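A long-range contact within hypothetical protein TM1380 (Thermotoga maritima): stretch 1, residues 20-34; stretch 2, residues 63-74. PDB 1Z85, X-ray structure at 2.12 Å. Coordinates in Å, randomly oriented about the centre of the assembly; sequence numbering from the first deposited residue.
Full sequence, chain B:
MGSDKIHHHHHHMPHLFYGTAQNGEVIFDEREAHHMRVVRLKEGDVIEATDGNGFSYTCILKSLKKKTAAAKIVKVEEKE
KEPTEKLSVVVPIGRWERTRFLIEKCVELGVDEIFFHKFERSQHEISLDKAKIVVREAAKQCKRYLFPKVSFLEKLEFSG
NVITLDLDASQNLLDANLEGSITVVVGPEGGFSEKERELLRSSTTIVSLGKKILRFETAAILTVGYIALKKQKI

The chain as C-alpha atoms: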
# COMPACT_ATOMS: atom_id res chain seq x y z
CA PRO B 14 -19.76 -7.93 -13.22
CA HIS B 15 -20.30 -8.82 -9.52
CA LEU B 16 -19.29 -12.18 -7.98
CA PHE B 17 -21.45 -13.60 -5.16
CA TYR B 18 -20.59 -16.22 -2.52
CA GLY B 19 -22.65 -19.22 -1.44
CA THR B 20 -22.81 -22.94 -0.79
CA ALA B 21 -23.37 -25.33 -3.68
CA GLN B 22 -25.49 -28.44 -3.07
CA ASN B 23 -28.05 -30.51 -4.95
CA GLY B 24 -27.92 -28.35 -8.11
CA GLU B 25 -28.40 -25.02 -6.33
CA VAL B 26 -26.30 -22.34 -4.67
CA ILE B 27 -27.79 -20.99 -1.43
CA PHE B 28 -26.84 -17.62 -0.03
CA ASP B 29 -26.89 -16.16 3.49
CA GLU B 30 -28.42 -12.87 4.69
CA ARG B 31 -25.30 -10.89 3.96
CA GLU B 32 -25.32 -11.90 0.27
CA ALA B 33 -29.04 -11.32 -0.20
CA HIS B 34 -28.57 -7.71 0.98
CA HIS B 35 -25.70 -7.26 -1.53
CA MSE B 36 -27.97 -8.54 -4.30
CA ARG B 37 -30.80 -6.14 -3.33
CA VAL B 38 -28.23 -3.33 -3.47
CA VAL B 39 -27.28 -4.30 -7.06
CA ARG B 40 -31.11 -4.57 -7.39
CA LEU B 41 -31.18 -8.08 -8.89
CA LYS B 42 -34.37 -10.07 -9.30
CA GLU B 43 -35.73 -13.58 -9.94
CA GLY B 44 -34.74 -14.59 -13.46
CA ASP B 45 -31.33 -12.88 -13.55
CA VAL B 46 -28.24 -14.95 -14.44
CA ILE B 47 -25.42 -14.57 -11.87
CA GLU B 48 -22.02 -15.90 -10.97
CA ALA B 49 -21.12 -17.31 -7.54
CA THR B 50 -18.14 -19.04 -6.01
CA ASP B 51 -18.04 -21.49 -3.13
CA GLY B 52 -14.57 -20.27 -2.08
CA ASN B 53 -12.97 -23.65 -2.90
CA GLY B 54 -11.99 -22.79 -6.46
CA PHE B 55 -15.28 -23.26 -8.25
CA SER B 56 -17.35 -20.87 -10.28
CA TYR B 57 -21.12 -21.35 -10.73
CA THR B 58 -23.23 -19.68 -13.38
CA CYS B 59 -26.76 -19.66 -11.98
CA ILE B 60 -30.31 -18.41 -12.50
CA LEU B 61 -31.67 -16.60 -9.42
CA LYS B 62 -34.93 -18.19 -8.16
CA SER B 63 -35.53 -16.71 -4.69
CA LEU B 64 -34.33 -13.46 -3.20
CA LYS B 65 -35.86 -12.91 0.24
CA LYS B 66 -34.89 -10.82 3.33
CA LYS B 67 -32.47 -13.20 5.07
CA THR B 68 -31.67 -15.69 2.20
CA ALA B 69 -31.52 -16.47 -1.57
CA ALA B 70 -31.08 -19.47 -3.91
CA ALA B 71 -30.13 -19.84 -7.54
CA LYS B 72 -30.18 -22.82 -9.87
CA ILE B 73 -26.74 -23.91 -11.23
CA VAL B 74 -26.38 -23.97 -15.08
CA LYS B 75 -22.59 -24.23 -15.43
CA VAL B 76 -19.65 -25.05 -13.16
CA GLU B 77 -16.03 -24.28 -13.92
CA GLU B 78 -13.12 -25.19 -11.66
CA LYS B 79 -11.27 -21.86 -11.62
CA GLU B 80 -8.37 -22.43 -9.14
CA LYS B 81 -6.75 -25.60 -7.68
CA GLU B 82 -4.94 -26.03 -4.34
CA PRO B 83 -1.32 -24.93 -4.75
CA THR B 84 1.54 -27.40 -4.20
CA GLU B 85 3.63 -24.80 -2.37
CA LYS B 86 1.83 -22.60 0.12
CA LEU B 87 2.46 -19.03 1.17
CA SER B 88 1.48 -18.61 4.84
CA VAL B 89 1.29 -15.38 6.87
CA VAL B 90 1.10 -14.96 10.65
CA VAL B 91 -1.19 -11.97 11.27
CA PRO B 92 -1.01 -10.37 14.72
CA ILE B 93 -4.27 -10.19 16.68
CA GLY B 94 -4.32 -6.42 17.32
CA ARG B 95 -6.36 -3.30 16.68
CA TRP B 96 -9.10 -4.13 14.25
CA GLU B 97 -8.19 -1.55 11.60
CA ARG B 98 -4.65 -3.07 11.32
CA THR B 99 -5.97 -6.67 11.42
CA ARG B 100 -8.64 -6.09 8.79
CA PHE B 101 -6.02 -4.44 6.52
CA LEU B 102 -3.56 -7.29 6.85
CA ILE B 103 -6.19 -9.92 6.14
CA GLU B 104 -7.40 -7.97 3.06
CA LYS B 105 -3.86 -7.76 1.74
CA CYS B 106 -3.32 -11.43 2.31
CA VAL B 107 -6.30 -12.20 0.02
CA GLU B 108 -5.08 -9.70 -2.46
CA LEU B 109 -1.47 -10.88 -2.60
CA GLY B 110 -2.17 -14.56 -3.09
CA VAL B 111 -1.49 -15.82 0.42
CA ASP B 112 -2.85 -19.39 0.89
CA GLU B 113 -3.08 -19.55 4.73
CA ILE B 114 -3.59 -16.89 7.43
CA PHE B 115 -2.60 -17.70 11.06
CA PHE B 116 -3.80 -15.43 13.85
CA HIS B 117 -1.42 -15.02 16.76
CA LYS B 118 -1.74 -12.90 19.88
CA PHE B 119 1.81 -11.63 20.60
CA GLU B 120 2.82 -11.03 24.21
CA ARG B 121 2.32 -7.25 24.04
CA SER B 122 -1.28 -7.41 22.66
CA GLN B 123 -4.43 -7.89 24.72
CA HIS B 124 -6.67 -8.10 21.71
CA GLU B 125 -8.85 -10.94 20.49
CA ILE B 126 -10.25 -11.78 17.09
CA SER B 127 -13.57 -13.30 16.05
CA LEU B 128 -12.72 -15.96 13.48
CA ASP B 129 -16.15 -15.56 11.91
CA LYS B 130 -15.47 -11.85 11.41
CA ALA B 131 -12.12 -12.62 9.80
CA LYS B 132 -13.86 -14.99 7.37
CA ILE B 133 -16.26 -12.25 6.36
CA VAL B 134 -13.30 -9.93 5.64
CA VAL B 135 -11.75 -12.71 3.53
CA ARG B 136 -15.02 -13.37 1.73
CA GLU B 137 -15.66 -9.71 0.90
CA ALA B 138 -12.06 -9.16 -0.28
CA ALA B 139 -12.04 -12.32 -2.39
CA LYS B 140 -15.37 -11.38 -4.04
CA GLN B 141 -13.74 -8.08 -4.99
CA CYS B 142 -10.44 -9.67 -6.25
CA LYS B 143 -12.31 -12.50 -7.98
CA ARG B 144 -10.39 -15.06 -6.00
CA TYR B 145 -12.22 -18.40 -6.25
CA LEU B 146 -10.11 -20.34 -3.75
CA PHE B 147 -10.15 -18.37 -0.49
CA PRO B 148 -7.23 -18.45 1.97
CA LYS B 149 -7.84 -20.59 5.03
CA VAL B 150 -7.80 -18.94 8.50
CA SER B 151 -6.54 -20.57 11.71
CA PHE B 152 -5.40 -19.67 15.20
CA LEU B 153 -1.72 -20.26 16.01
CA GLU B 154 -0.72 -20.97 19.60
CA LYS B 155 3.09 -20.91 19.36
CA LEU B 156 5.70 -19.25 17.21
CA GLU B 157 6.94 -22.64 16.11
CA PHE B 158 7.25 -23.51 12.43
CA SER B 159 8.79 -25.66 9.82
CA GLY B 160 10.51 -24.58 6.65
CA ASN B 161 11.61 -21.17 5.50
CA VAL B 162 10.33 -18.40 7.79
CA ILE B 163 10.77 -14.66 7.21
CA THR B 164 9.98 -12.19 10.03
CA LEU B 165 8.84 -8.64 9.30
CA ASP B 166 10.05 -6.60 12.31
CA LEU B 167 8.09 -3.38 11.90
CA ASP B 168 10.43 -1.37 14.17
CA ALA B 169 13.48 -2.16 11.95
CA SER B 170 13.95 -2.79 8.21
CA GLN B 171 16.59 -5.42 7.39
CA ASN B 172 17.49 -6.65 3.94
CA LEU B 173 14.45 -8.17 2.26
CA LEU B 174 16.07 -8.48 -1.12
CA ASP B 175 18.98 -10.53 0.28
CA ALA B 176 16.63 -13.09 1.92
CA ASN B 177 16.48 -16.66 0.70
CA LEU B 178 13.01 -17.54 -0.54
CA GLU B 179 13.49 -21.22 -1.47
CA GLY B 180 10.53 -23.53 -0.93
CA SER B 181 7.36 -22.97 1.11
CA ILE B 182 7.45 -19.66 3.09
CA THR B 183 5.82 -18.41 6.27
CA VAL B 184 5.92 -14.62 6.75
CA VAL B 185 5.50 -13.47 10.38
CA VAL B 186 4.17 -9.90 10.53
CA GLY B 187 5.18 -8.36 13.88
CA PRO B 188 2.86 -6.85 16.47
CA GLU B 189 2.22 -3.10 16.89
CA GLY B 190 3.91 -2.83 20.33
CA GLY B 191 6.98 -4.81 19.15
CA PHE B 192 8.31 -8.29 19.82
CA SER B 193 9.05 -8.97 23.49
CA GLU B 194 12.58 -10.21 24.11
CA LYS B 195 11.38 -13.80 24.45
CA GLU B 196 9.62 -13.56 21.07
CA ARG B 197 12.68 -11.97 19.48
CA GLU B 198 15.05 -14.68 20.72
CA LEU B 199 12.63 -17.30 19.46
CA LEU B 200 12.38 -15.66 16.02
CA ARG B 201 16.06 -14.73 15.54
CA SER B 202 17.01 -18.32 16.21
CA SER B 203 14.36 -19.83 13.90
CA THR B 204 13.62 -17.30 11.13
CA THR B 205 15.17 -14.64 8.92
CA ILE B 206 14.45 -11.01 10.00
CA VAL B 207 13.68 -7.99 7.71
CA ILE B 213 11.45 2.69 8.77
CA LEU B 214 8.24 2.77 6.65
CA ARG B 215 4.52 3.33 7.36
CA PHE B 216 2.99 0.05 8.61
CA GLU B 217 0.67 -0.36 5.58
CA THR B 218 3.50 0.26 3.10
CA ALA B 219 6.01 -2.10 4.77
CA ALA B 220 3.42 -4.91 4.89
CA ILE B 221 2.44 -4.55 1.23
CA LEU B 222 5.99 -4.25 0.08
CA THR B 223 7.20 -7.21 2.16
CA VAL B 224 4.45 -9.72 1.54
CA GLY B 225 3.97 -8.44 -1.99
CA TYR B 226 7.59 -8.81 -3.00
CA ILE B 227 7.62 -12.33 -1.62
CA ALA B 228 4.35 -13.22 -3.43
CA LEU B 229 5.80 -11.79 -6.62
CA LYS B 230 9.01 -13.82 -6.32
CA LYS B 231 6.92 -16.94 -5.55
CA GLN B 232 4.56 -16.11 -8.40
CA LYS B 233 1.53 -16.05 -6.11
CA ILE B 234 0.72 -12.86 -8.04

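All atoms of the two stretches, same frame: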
# COMPACT_ATOMS: atom_id res chain seq x y z
N THR B 20 -23.08 -21.52 -0.98
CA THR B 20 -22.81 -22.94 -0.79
C THR B 20 -23.53 -23.74 -1.85
O THR B 20 -24.74 -23.66 -1.97
CB THR B 20 -23.34 -23.41 0.57
OG1 THR B 20 -22.82 -22.56 1.59
CG2 THR B 20 -22.91 -24.83 0.86
N ALA B 21 -22.78 -24.53 -2.61
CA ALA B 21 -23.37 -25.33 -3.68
C ALA B 21 -23.77 -26.67 -3.12
O ALA B 21 -23.01 -27.27 -2.35
CB ALA B 21 -22.40 -25.50 -4.82
N GLN B 22 -24.96 -27.13 -3.48
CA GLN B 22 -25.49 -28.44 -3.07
C GLN B 22 -26.71 -28.79 -3.91
O GLN B 22 -27.54 -27.92 -4.21
CB GLN B 22 -25.87 -28.42 -1.60
CG GLN B 22 -26.99 -27.42 -1.27
CD GLN B 22 -26.82 -26.77 0.08
OE1 GLN B 22 -25.85 -26.03 0.31
NE2 GLN B 22 -27.77 -27.02 0.98
N ASN B 23 -26.82 -30.04 -4.32
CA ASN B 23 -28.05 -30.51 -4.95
C ASN B 23 -28.55 -29.63 -6.12
O ASN B 23 -29.79 -29.36 -6.25
CB ASN B 23 -29.15 -30.62 -3.88
CG ASN B 23 -28.76 -31.53 -2.72
OD1 ASN B 23 -28.61 -32.76 -2.89
ND2 ASN B 23 -28.60 -30.95 -1.53
N GLY B 24 -27.59 -29.16 -6.94
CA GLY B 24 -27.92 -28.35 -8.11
C GLY B 24 -28.25 -26.87 -7.87
O GLY B 24 -28.58 -26.15 -8.82
N GLU B 25 -28.16 -26.42 -6.63
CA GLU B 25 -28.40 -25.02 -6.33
C GLU B 25 -27.24 -24.39 -5.54
O GLU B 25 -26.41 -25.10 -4.94
CB GLU B 25 -29.73 -24.88 -5.57
CG GLU B 25 -29.67 -25.35 -4.11
CD GLU B 25 -31.05 -25.45 -3.48
OE1 GLU B 25 -31.93 -24.65 -3.87
OE2 GLU B 25 -31.25 -26.35 -2.62
N VAL B 26 -27.17 -23.07 -5.56
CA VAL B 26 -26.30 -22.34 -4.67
C VAL B 26 -27.23 -21.59 -3.73
O VAL B 26 -28.18 -20.94 -4.19
CB VAL B 26 -25.34 -21.40 -5.44
CG1 VAL B 26 -24.47 -20.64 -4.50
CG2 VAL B 26 -24.47 -22.20 -6.42
N ILE B 27 -27.01 -21.74 -2.43
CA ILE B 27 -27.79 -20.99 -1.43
C ILE B 27 -26.92 -19.93 -0.81
O ILE B 27 -25.73 -20.12 -0.61
CB ILE B 27 -28.45 -21.90 -0.32
CG1 ILE B 27 -27.40 -22.60 0.54
CG2 ILE B 27 -29.43 -22.93 -0.95
N PHE B 28 -27.54 -18.81 -0.48
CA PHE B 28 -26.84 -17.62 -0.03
C PHE B 28 -27.39 -17.13 1.30
O PHE B 28 -28.61 -17.15 1.50
CB PHE B 28 -27.00 -16.50 -1.06
CG PHE B 28 -26.62 -16.89 -2.47
CD1 PHE B 28 -27.51 -17.56 -3.28
CD2 PHE B 28 -25.39 -16.52 -2.99
CE1 PHE B 28 -27.17 -17.88 -4.57
CE2 PHE B 28 -25.04 -16.84 -4.29
CZ PHE B 28 -25.92 -17.51 -5.09
N ASP B 29 -26.50 -16.67 2.18
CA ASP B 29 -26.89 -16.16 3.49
C ASP B 29 -27.43 -14.72 3.45
O ASP B 29 -27.58 -14.12 2.37
CB ASP B 29 -25.74 -16.33 4.50
CG ASP B 29 -24.54 -15.43 4.22
OD1 ASP B 29 -24.56 -14.64 3.25
OD2 ASP B 29 -23.57 -15.50 5.00
N GLU B 30 -27.74 -14.17 4.63
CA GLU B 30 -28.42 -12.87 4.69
C GLU B 30 -27.56 -11.76 4.12
O GLU B 30 -28.04 -10.87 3.46
CB GLU B 30 -28.79 -12.50 6.11
CG GLU B 30 -29.41 -11.11 6.23
CD GLU B 30 -30.11 -10.87 7.54
OE1 GLU B 30 -30.20 -11.81 8.37
OE2 GLU B 30 -30.58 -9.72 7.73
N ARG B 31 -26.27 -11.85 4.41
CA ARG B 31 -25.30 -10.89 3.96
C ARG B 31 -25.31 -10.78 2.44
O ARG B 31 -25.35 -9.68 1.92
CB ARG B 31 -23.92 -11.29 4.47
CG ARG B 31 -22.76 -10.59 3.80
CD ARG B 31 -21.49 -10.84 4.57
NE ARG B 31 -21.57 -10.12 5.82
CZ ARG B 31 -21.08 -8.91 6.05
NH1 ARG B 31 -20.39 -8.23 5.12
NH2 ARG B 31 -21.24 -8.38 7.25
N GLU B 32 -25.31 -11.91 1.75
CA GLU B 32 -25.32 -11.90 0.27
C GLU B 32 -26.62 -11.38 -0.28
O GLU B 32 -26.61 -10.64 -1.26
CB GLU B 32 -25.06 -13.28 -0.35
CG GLU B 32 -23.68 -13.85 -0.16
CD GLU B 32 -22.55 -12.91 -0.61
OE1 GLU B 32 -22.35 -12.73 -1.84
OE2 GLU B 32 -21.86 -12.36 0.29
N ALA B 33 -27.75 -11.79 0.30
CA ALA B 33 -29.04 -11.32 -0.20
C ALA B 33 -29.15 -9.79 -0.14
O ALA B 33 -29.78 -9.20 -1.02
CB ALA B 33 -30.19 -11.97 0.56
N HIS B 34 -28.58 -9.17 0.89
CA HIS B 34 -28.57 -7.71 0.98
C HIS B 34 -27.74 -7.10 -0.15
O HIS B 34 -28.10 -6.07 -0.68
CB HIS B 34 -28.02 -7.23 2.33
CG HIS B 34 -27.96 -5.74 2.46
ND1 HIS B 34 -26.78 -5.03 2.43
CD2 HIS B 34 -28.95 -4.82 2.58
CE1 HIS B 34 -27.03 -3.74 2.55
NE2 HIS B 34 -28.34 -3.58 2.65
N SER B 63 -35.01 -17.40 -5.87
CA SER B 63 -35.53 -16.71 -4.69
C SER B 63 -34.54 -15.64 -4.27
O SER B 63 -33.34 -15.87 -4.24
CB SER B 63 -35.75 -17.68 -3.52
OG SER B 63 -35.19 -17.18 -2.29
N LEU B 64 -35.07 -14.47 -3.94
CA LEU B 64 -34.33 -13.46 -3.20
C LEU B 64 -35.29 -12.93 -2.15
O LEU B 64 -36.32 -12.30 -2.48
CB LEU B 64 -33.86 -12.34 -4.13
CG LEU B 64 -33.00 -11.25 -3.49
CD1 LEU B 64 -31.89 -11.86 -2.66
CD2 LEU B 64 -32.43 -10.31 -4.54
N LYS B 65 -34.97 -13.22 -0.88
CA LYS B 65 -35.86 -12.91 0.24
C LYS B 65 -35.03 -12.09 1.23
O LYS B 65 -33.86 -11.85 0.95
CB LYS B 65 -36.39 -14.21 0.85
CG LYS B 65 -37.40 -14.94 -0.05
N LYS B 66 -35.61 -11.66 2.35
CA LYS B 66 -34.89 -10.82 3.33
C LYS B 66 -33.56 -11.45 3.76
O LYS B 66 -32.50 -10.88 3.51
CB LYS B 66 -35.73 -10.52 4.57
N LYS B 67 -33.64 -12.62 4.39
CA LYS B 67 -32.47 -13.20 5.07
C LYS B 67 -31.77 -14.33 4.27
O LYS B 67 -30.83 -14.94 4.78
CB LYS B 67 -32.89 -13.69 6.47
N THR B 68 -32.21 -14.59 3.03
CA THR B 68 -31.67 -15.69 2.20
C THR B 68 -31.94 -15.52 0.69
O THR B 68 -32.81 -14.71 0.30
CB THR B 68 -32.33 -17.07 2.53
OG1 THR B 68 -33.74 -16.99 2.28
CG2 THR B 68 -32.11 -17.50 3.98
N ALA B 69 -31.25 -16.33 -0.13
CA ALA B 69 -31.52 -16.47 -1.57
C ALA B 69 -31.04 -17.83 -2.08
O ALA B 69 -30.36 -18.56 -1.37
CB ALA B 69 -30.85 -15.34 -2.35
N ALA B 70 -31.44 -18.18 -3.30
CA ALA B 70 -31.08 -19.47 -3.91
C ALA B 70 -31.15 -19.31 -5.41
O ALA B 70 -32.05 -18.67 -5.93
CB ALA B 70 -32.03 -20.60 -3.47
N ALA B 71 -30.19 -19.93 -6.10
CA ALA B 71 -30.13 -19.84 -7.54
C ALA B 71 -29.82 -21.22 -8.08
O ALA B 71 -29.10 -21.99 -7.44
CB ALA B 71 -29.05 -18.84 -7.97
N LYS B 72 -30.38 -21.52 -9.25
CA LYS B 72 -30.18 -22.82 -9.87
C LYS B 72 -28.86 -22.76 -10.66
O LYS B 72 -28.60 -21.80 -11.40
CB LYS B 72 -31.36 -23.12 -10.81
CG LYS B 72 -31.53 -24.58 -11.14
CD LYS B 72 -33.00 -24.90 -11.51
CE LYS B 72 -33.18 -26.36 -11.88
NZ LYS B 72 -32.02 -26.80 -12.69
N ILE B 73 -28.02 -23.78 -10.48
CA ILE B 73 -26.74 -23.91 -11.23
C ILE B 73 -27.02 -24.33 -12.70
O ILE B 73 -27.81 -25.24 -12.93
CB ILE B 73 -25.80 -24.99 -10.60
CG1 ILE B 73 -25.53 -24.69 -9.13
CG2 ILE B 73 -24.51 -25.13 -11.41
CD1 ILE B 73 -25.10 -25.88 -8.31
N VAL B 74 -26.39 -23.62 -13.65
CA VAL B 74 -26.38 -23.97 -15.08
C VAL B 74 -25.01 -24.56 -15.42
O VAL B 74 -24.93 -25.62 -16.02
CB VAL B 74 -26.57 -22.71 -16.00
CG1 VAL B 74 -26.44 -23.07 -17.49
CG2 VAL B 74 -27.88 -22.02 -15.71

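Three consecutive alanines, Ala 69, Ala 70 and Ala 71, open one strand of this contact; Ala 69 and Ala 71 put their methyls on the face of the sheet that carries the Phe 28 ring, while Ala 70 points to the other face, with Ile 27. Strand 25-28 runs antiparallel to strand 69-74, the two directions differing by 164° and the axes approaching to 4.7 Å. Five backbone hydrogen bonds join the two stretches, four of them between the strands and one from Gly 24. Ile 73 N donates to Gly 24 O (2.9 Å), at the end of the ladder within the type I' turn from Gln 22 to Glu 25. Val 26 and Ala 71 then bond reciprocally, Val 26 N to Ala 71 O at 2.9 Å and Ala 71 N to Val 26 O at 3.0 Å. Phe 28 and Ala 69 repeat the pattern, with Phe 28 N to Ala 69 O at 3.0 Å and the longer Ala 69 N to Phe 28 O at 3.2 Å. Between these pairs lie the non-hydrogen-bonded pairs Glu 25 with Lys 72 and Ile 27 with Ala 70, where the strands come closer, CA to CA 4.5 and 4.4 Å respectively. There CA-H groups face carbonyl oxygens, as in Ala 70 CA to Val 26 O at 3.3 Å.

The other edge of strand 25-28 is also occupied: Ile 27 N bonds to Thr 20 O and Thr 20 N to Ile 27 O, both at 3.0 Å, so the hairpin of stretch 1 extends the sheet.

Side chains alternate between the two faces. Val 26, Phe 28, Ala 69 and Ala 71 share the buried one. The Phe 28 ring lies along the alanine strand, with CD1 4.1 Å from Ala 69 CB and CE1 4.0 Å from Ala 71 CB; Ala 70 N and Ala 71 N sit at its edge, near the ring plane. Val 26 CG2 meets Ile 73 CG1 at 3.8 Å, an apolar contact that continues this packing toward the turn. Ile 73 CD1 also reaches the turn backbone, 3.5 Å from Glu 25 N. On the opposite face, Ile 27 CG2 rests 4.3 Å from Ala 70 CB, a looser contact among partly exposed residues. Gly 24 has a positive phi of 79°, a conformation that glycine adopts readily.

Beyond Phe 28, the chain turns into a helix. Asp 29 caps its N terminus, OD1 accepting from Glu 32 N at 3.2 Å and thereby satisfying an amide in the first turn. Helix residues then cover the loop that precedes the alanine strand. Glu 30 CA lies 3.2 Å from Lys 67 O, while Glu 30 N, also 3.2 Å from Lys 67 O, has too poor an angle for a hydrogen bond. Ala 33 points toward stretch 2, its CB packing 3.6 Å from Leu 64 CD1 and 3.8 Å from Thr 68 O. That loop is itself held by Lys 65 N donating to Thr 68 O at 2.9 Å. Together the stretches bury 683 Å².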